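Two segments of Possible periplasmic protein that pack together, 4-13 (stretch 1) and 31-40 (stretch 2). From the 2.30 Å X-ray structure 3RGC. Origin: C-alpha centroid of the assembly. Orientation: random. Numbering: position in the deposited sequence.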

ATOM      1  N   ALA B   4      15.396 -18.256 -45.876  1.00 43.64           N
ATOM      2  CA  ALA B   4      14.277 -17.493 -46.398  1.00 48.03           C
ATOM      3  C   ALA B   4      14.592 -16.002 -46.398  1.00 47.47           C
ATOM      4  O   ALA B   4      14.199 -15.270 -47.315  1.00 49.18           O
ATOM      5  CB  ALA B   4      13.024 -17.779 -45.571  1.00 39.46           C
ATOM      6  N   VAL B   5      15.295 -15.555 -45.361  1.00 38.56           N
ATOM      7  CA  VAL B   5      15.600 -14.138 -45.190  1.00 41.25           C
ATOM      8  C   VAL B   5      16.994 -13.940 -44.584  1.00 40.55           C
ATOM      9  O   VAL B   5      17.442 -14.714 -43.741  1.00 46.14           O
ATOM     10  CB  VAL B   5      14.540 -13.432 -44.288  1.00 49.27           C
ATOM     11  CG1 VAL B   5      14.738 -11.912 -44.291  1.00 49.82           C
ATOM     12  CG2 VAL B   5      13.124 -13.782 -44.734  1.00 37.25           C
ATOM     13  N   VAL B   6      17.689 -12.910 -45.037  1.00 34.19           N
ATOM     14  CA  VAL B   6      18.947 -12.538 -44.433  1.00 35.46           C
ATOM     15  C   VAL B   6      18.706 -11.155 -43.880  1.00 43.11           C
ATOM     16  O   VAL B   6      18.107 -10.323 -44.551  1.00 42.90           O
ATOM     17  CB  VAL B   6      20.074 -12.505 -45.480  1.00 42.35           C
ATOM     18  CG1 VAL B   6      21.414 -12.316 -44.818  1.00 49.19           C
ATOM     19  CG2 VAL B   6      20.077 -13.787 -46.265  1.00 40.72           C
ATOM     20  N   VAL B   7      19.124 -10.930 -42.637  1.00 52.60           N
ATOM     21  CA  VAL B   7      18.978  -9.638 -41.978  1.00 49.41           C
ATOM     22  C   VAL B   7      20.367  -9.185 -41.565  1.00 56.29           C
ATOM     23  O   VAL B   7      21.064  -9.893 -40.834  1.00 54.29           O
ATOM     24  CB  VAL B   7      18.074  -9.729 -40.745  1.00 39.93           C
ATOM     25  CG1 VAL B   7      17.917  -8.343 -40.082  1.00 40.53           C
ATOM     26  CG2 VAL B   7      16.731 -10.306 -41.131  1.00 34.29           C
ATOM     27  N   ASP B   8      20.767  -8.006 -42.034  1.00 61.10           N
ATOM     28  CA  ASP B   8      22.181  -7.687 -42.122  1.00 70.18           C
ATOM     29  C   ASP B   8      22.794  -8.817 -42.929  1.00 76.58           C
ATOM     30  O   ASP B   8      22.599  -8.894 -44.145  1.00 89.45           O
ATOM     31  CB  ASP B   8      22.830  -7.604 -40.745  1.00 77.37           C
ATOM     32  CG  ASP B   8      22.974  -6.179 -40.263  1.00 90.16           C
ATOM     33  OD1 ASP B   8      23.246  -5.979 -39.058  1.00 95.02           O
ATOM     34  OD2 ASP B   8      22.812  -5.256 -41.093  1.00 91.69           O
ATOM     35  N   LYS B   9      23.506  -9.710 -42.255  1.00 68.31           N
ATOM     36  CA  LYS B   9      24.018 -10.897 -42.924  1.00 68.29           C
ATOM     37  C   LYS B   9      23.485 -12.167 -42.256  1.00 55.26           C
ATOM     38  O   LYS B   9      23.676 -13.276 -42.757  1.00 55.24           O
ATOM     39  CB  LYS B   9      25.549 -10.886 -42.945  1.00 75.34           C
ATOM     40  N   GLU B  10      22.788 -11.984 -41.139  1.00 49.72           N
ATOM     41  CA  GLU B  10      22.262 -13.090 -40.350  1.00 48.79           C
ATOM     42  C   GLU B  10      21.055 -13.784 -40.997  1.00 47.85           C
ATOM     43  O   GLU B  10      20.010 -13.178 -41.207  1.00 48.05           O
ATOM     44  CB  GLU B  10      21.952 -12.613 -38.929  1.00 61.22           C
ATOM     45  CG  GLU B  10      23.218 -12.197 -38.182  1.00 83.76           C
ATOM     46  CD  GLU B  10      22.946 -11.390 -36.925  1.00 97.91           C
ATOM     47  OE1 GLU B  10      21.875 -11.582 -36.314  1.00101.09           O
ATOM     48  OE2 GLU B  10      23.811 -10.562 -36.552  1.00100.44           O
ATOM     49  N   PRO B  11      21.210 -15.074 -41.319  1.00 54.95           N
ATOM     50  CA  PRO B  11      20.186 -15.844 -42.040  1.00 55.08           C
ATOM     51  C   PRO B  11      19.002 -16.263 -41.166  1.00 50.14           C
ATOM     52  O   PRO B  11      19.149 -16.521 -39.970  1.00 46.10           O
ATOM     53  CB  PRO B  11      20.956 -17.082 -42.506  1.00 53.38           C
ATOM     54  CG  PRO B  11      21.997 -17.280 -41.445  1.00 56.15           C
ATOM     55  CD  PRO B  11      22.402 -15.884 -41.006  1.00 54.37           C
ATOM     56  N   ILE B  12      17.826 -16.327 -41.776  1.00 40.27           N
ATOM     57  CA  ILE B  12      16.633 -16.832 -41.111  1.00 37.29           C
ATOM     58  C   ILE B  12      16.096 -17.926 -41.992  1.00 36.65           C
ATOM     59  O   ILE B  12      15.772 -17.689 -43.152  1.00 37.78           O
ATOM     60  CB  ILE B  12      15.543 -15.758 -40.990  1.00 48.17           C
ATOM     61  CG1 ILE B  12      16.040 -14.570 -40.163  1.00 47.54           C
ATOM     62  CG2 ILE B  12      14.273 -16.370 -40.398  1.00 53.54           C
ATOM     63  CD1 ILE B  12      15.076 -13.377 -40.128  1.00 42.33           C
ATOM     64  N   THR B  13      16.018 -19.132 -41.451  1.00 46.97           N
ATOM     65  CA  THR B  13      15.706 -20.294 -42.261  1.00 45.56           C
ATOM     66  C   THR B  13      14.223 -20.587 -42.204  1.00 47.80           C
ATOM     67  O   THR B  13      13.522 -20.145 -41.292  1.00 45.83           O
ATOM     68  CB  THR B  13      16.456 -21.547 -41.764  1.00 48.84           C
ATOM     69  OG1 THR B  13      15.935 -21.947 -40.488  1.00 46.01           O
ATOM     70  CG2 THR B  13      17.926 -21.265 -41.638  1.00 48.62           C
TER
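Stretch 2 31-40: ALGVLINEKM

Stretch 2 is a single helical segment, continuous with helix on both sides, that lies along one face of the β-hairpin formed by stretch 1. Strand 4-7 runs nearly with the helix, at 26° between N-to-C directions (signed crossing angle -26°) and an axial approach of 9.0 Å. Strand 10-13 returns at 159° to the helix, 9.6 Å away at closest. The hairpin is closed by a type II' turn from V7 to E10, with paired backbone hydrogen bonds from V7 N to E10 O (2.8 Å) and from E10 N to V7 O (2.7 Å).

A4 points toward the helix but stays out of contact; from V5 to V7 and from E10 to T13, residues alternate toward and away. V5, in the t rotamer, brings CG2 to 4.3 Å from CD1 of L32; the CA-to-CB bond of L32 points sideways, but the end of its side chain comes nearer. V6 points away and makes no contact. V7, again t, packs among three helix side chains: its CB lies 3.9 Å from CB of K39, its CG2 4.3 Å from CG2 of I36, and its CG1 4.4 Å from CG of M40. Beyond it, D8 and the modelled atoms of K9 carry the chain through the turn without touching the helix.

E10 resumes the contact, its OE1 3.8 Å from CD of K39, so the carboxylate meets the aliphatic part of the lysine. P11 points away, yet its backbone O lies 3.8 Å from CE of K39. I12 contributes the largest buried area on the hairpin side: its CG2 reaches 3.5 Å from CD1 of L35, its CD1 4.3 Å from CG1 of I36, and its CG1 3.9 Å from CG of K39. T13 turns away. No hydrogen bond links the two stretches; the contact is made by van der Waals packing, mostly between side chains, with K39, the residue most covered, touching V7, E10, P11 and I12.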

ATOM      1  N   ALA B  31       5.505 -14.630 -37.465  1.00 48.30           N
ATOM      2  CA  ALA B  31       6.726 -15.333 -37.060  1.00 54.93           C
ATOM      3  C   ALA B  31       7.941 -14.678 -37.725  1.00 59.93           C
ATOM      4  O   ALA B  31       9.038 -14.630 -37.165  1.00 69.48           O
ATOM      5  CB  ALA B  31       6.644 -16.827 -37.402  1.00 45.93           C
ATOM      6  N   LEU B  32       7.712 -14.149 -38.920  1.00 57.36           N
ATOM      7  CA  LEU B  32       8.742 -13.505 -39.714  1.00 55.41           C
ATOM      8  C   LEU B  32       9.131 -12.188 -39.067  1.00 46.13           C
ATOM      9  O   LEU B  32      10.316 -11.846 -38.997  1.00 43.65           O
ATOM     10  CB  LEU B  32       8.215 -13.255 -41.124  1.00 67.18           C
ATOM     11  CG  LEU B  32       9.185 -13.361 -42.295  1.00 77.49           C
ATOM     12  CD1 LEU B  32       9.678 -14.789 -42.443  1.00 73.63           C
ATOM     13  CD2 LEU B  32       8.500 -12.891 -43.571  1.00 85.78           C
ATOM     14  N   GLY B  33       8.131 -11.448 -38.596  1.00 40.48           N
ATOM     15  CA  GLY B  33       8.370 -10.196 -37.895  1.00 36.18           C
ATOM     16  C   GLY B  33       9.225 -10.399 -36.651  1.00 39.66           C
ATOM     17  O   GLY B  33      10.216  -9.699 -36.440  1.00 41.38           O
ATOM     18  N   VAL B  34       8.845 -11.365 -35.824  1.00 46.00           N
ATOM     19  CA  VAL B  34       9.605 -11.671 -34.614  1.00 46.89           C
ATOM     20  C   VAL B  34      11.053 -11.994 -34.955  1.00 47.68           C
ATOM     21  O   VAL B  34      11.986 -11.430 -34.375  1.00 52.52           O
ATOM     22  CB  VAL B  34       9.004 -12.869 -33.861  1.00 49.14           C
ATOM     23  CG1 VAL B  34      10.043 -13.498 -32.951  1.00 52.15           C
ATOM     24  CG2 VAL B  34       7.791 -12.438 -33.073  1.00 53.66           C
ATOM     25  N   LEU B  35      11.234 -12.900 -35.912  1.00 39.74           N
ATOM     26  CA  LEU B  35      12.568 -13.333 -36.298  1.00 35.50           C
ATOM     27  C   LEU B  35      13.383 -12.172 -36.856  1.00 37.97           C
ATOM     28  O   LEU B  35      14.584 -12.077 -36.605  1.00 35.13           O
ATOM     29  CB  LEU B  35      12.492 -14.490 -37.300  1.00 41.59           C
ATOM     30  CG  LEU B  35      12.206 -15.872 -36.705  1.00 43.01           C
ATOM     31  CD1 LEU B  35      12.006 -16.901 -37.800  1.00 45.13           C
ATOM     32  CD2 LEU B  35      13.353 -16.303 -35.793  1.00 44.62           C
ATOM     33  N   ILE B  36      12.732 -11.269 -37.587  1.00 31.83           N
ATOM     34  CA  ILE B  36      13.453 -10.126 -38.139  1.00 36.91           C
ATOM     35  C   ILE B  36      13.935  -9.250 -36.994  1.00 38.86           C
ATOM     36  O   ILE B  36      15.105  -8.895 -36.928  1.00 41.36           O
ATOM     37  CB  ILE B  36      12.612  -9.295 -39.121  1.00 36.07           C
ATOM     38  CG1 ILE B  36      12.225 -10.130 -40.343  1.00 32.05           C
ATOM     39  CG2 ILE B  36      13.365  -8.060 -39.555  1.00 21.25           C
ATOM     40  CD1 ILE B  36      11.677  -9.309 -41.460  1.00 37.83           C
ATOM     41  N   ASN B  37      13.041  -8.931 -36.070  1.00 37.83           N
ATOM     42  CA  ASN B  37      13.432  -8.139 -34.907  1.00 43.48           C
ATOM     43  C   ASN B  37      14.470  -8.835 -34.015  1.00 38.33           C
ATOM     44  O   ASN B  37      15.366  -8.183 -33.490  1.00 45.91           O
ATOM     45  CB  ASN B  37      12.201  -7.726 -34.092  1.00 53.33           C
ATOM     46  CG  ASN B  37      12.558  -6.895 -32.875  1.00 52.43           C
ATOM     47  OD1 ASN B  37      12.758  -5.681 -32.969  1.00 48.17           O
ATOM     48  ND2 ASN B  37      12.631  -7.546 -31.718  1.00 50.94           N
ATOM     49  N   GLU B  38      14.364 -10.151 -33.839  1.00 39.85           N
ATOM     50  CA  GLU B  38      15.369 -10.854 -33.039  1.00 37.75           C
ATOM     51  C   GLU B  38      16.743 -10.724 -33.656  1.00 34.49           C
ATOM     52  O   GLU B  38      17.733 -10.601 -32.952  1.00 42.77           O
ATOM     53  CB  GLU B  38      15.045 -12.328 -32.892  1.00 50.56           C
ATOM     54  CG  GLU B  38      14.060 -12.642 -31.797  1.00 69.46           C
ATOM     55  CD  GLU B  38      13.909 -14.134 -31.599  1.00 82.70           C
ATOM     56  OE1 GLU B  38      14.713 -14.889 -32.199  1.00 85.72           O
ATOM     57  OE2 GLU B  38      12.992 -14.550 -30.854  1.00 82.10           O
ATOM     58  N   LYS B  39      16.819 -10.756 -34.979  1.00 34.88           N
ATOM     59  CA  LYS B  39      18.133 -10.635 -35.612  1.00 36.51           C
ATOM     60  C   LYS B  39      18.695  -9.231 -35.438  1.00 33.75           C
ATOM     61  O   LYS B  39      19.894  -9.062 -35.258  1.00 37.27           O
ATOM     62  CB  LYS B  39      18.086 -11.021 -37.085  1.00 35.57           C
ATOM     63  CG  LYS B  39      17.663 -12.454 -37.328  1.00 46.21           C
ATOM     64  CD  LYS B  39      18.495 -13.409 -36.498  1.00 45.20           C
ATOM     65  CE  LYS B  39      18.107 -14.846 -36.761  1.00 55.80           C
ATOM     66  NZ  LYS B  39      18.914 -15.781 -35.925  1.00 66.55           N
ATOM     67  N   MET B  40      17.825  -8.226 -35.492  1.00 41.10           N
ATOM     68  CA  MET B  40      18.247  -6.851 -35.255  1.00 43.26           C
ATOM     69  C   MET B  40      18.842  -6.730 -33.856  1.00 39.30           C
ATOM     70  O   MET B  40      19.869  -6.091 -33.675  1.00 40.89           O
ATOM     71  CB  MET B  40      17.080  -5.866 -35.428  1.00 49.52           C
ATOM     72  CG  MET B  40      16.665  -5.590 -36.873  1.00 50.04           C
ATOM     73  SD  MET B  40      15.212  -4.493 -36.999  1.00 51.13           S
ATOM     74  CE  MET B  40      15.847  -3.126 -36.140  1.00 21.40           C
TER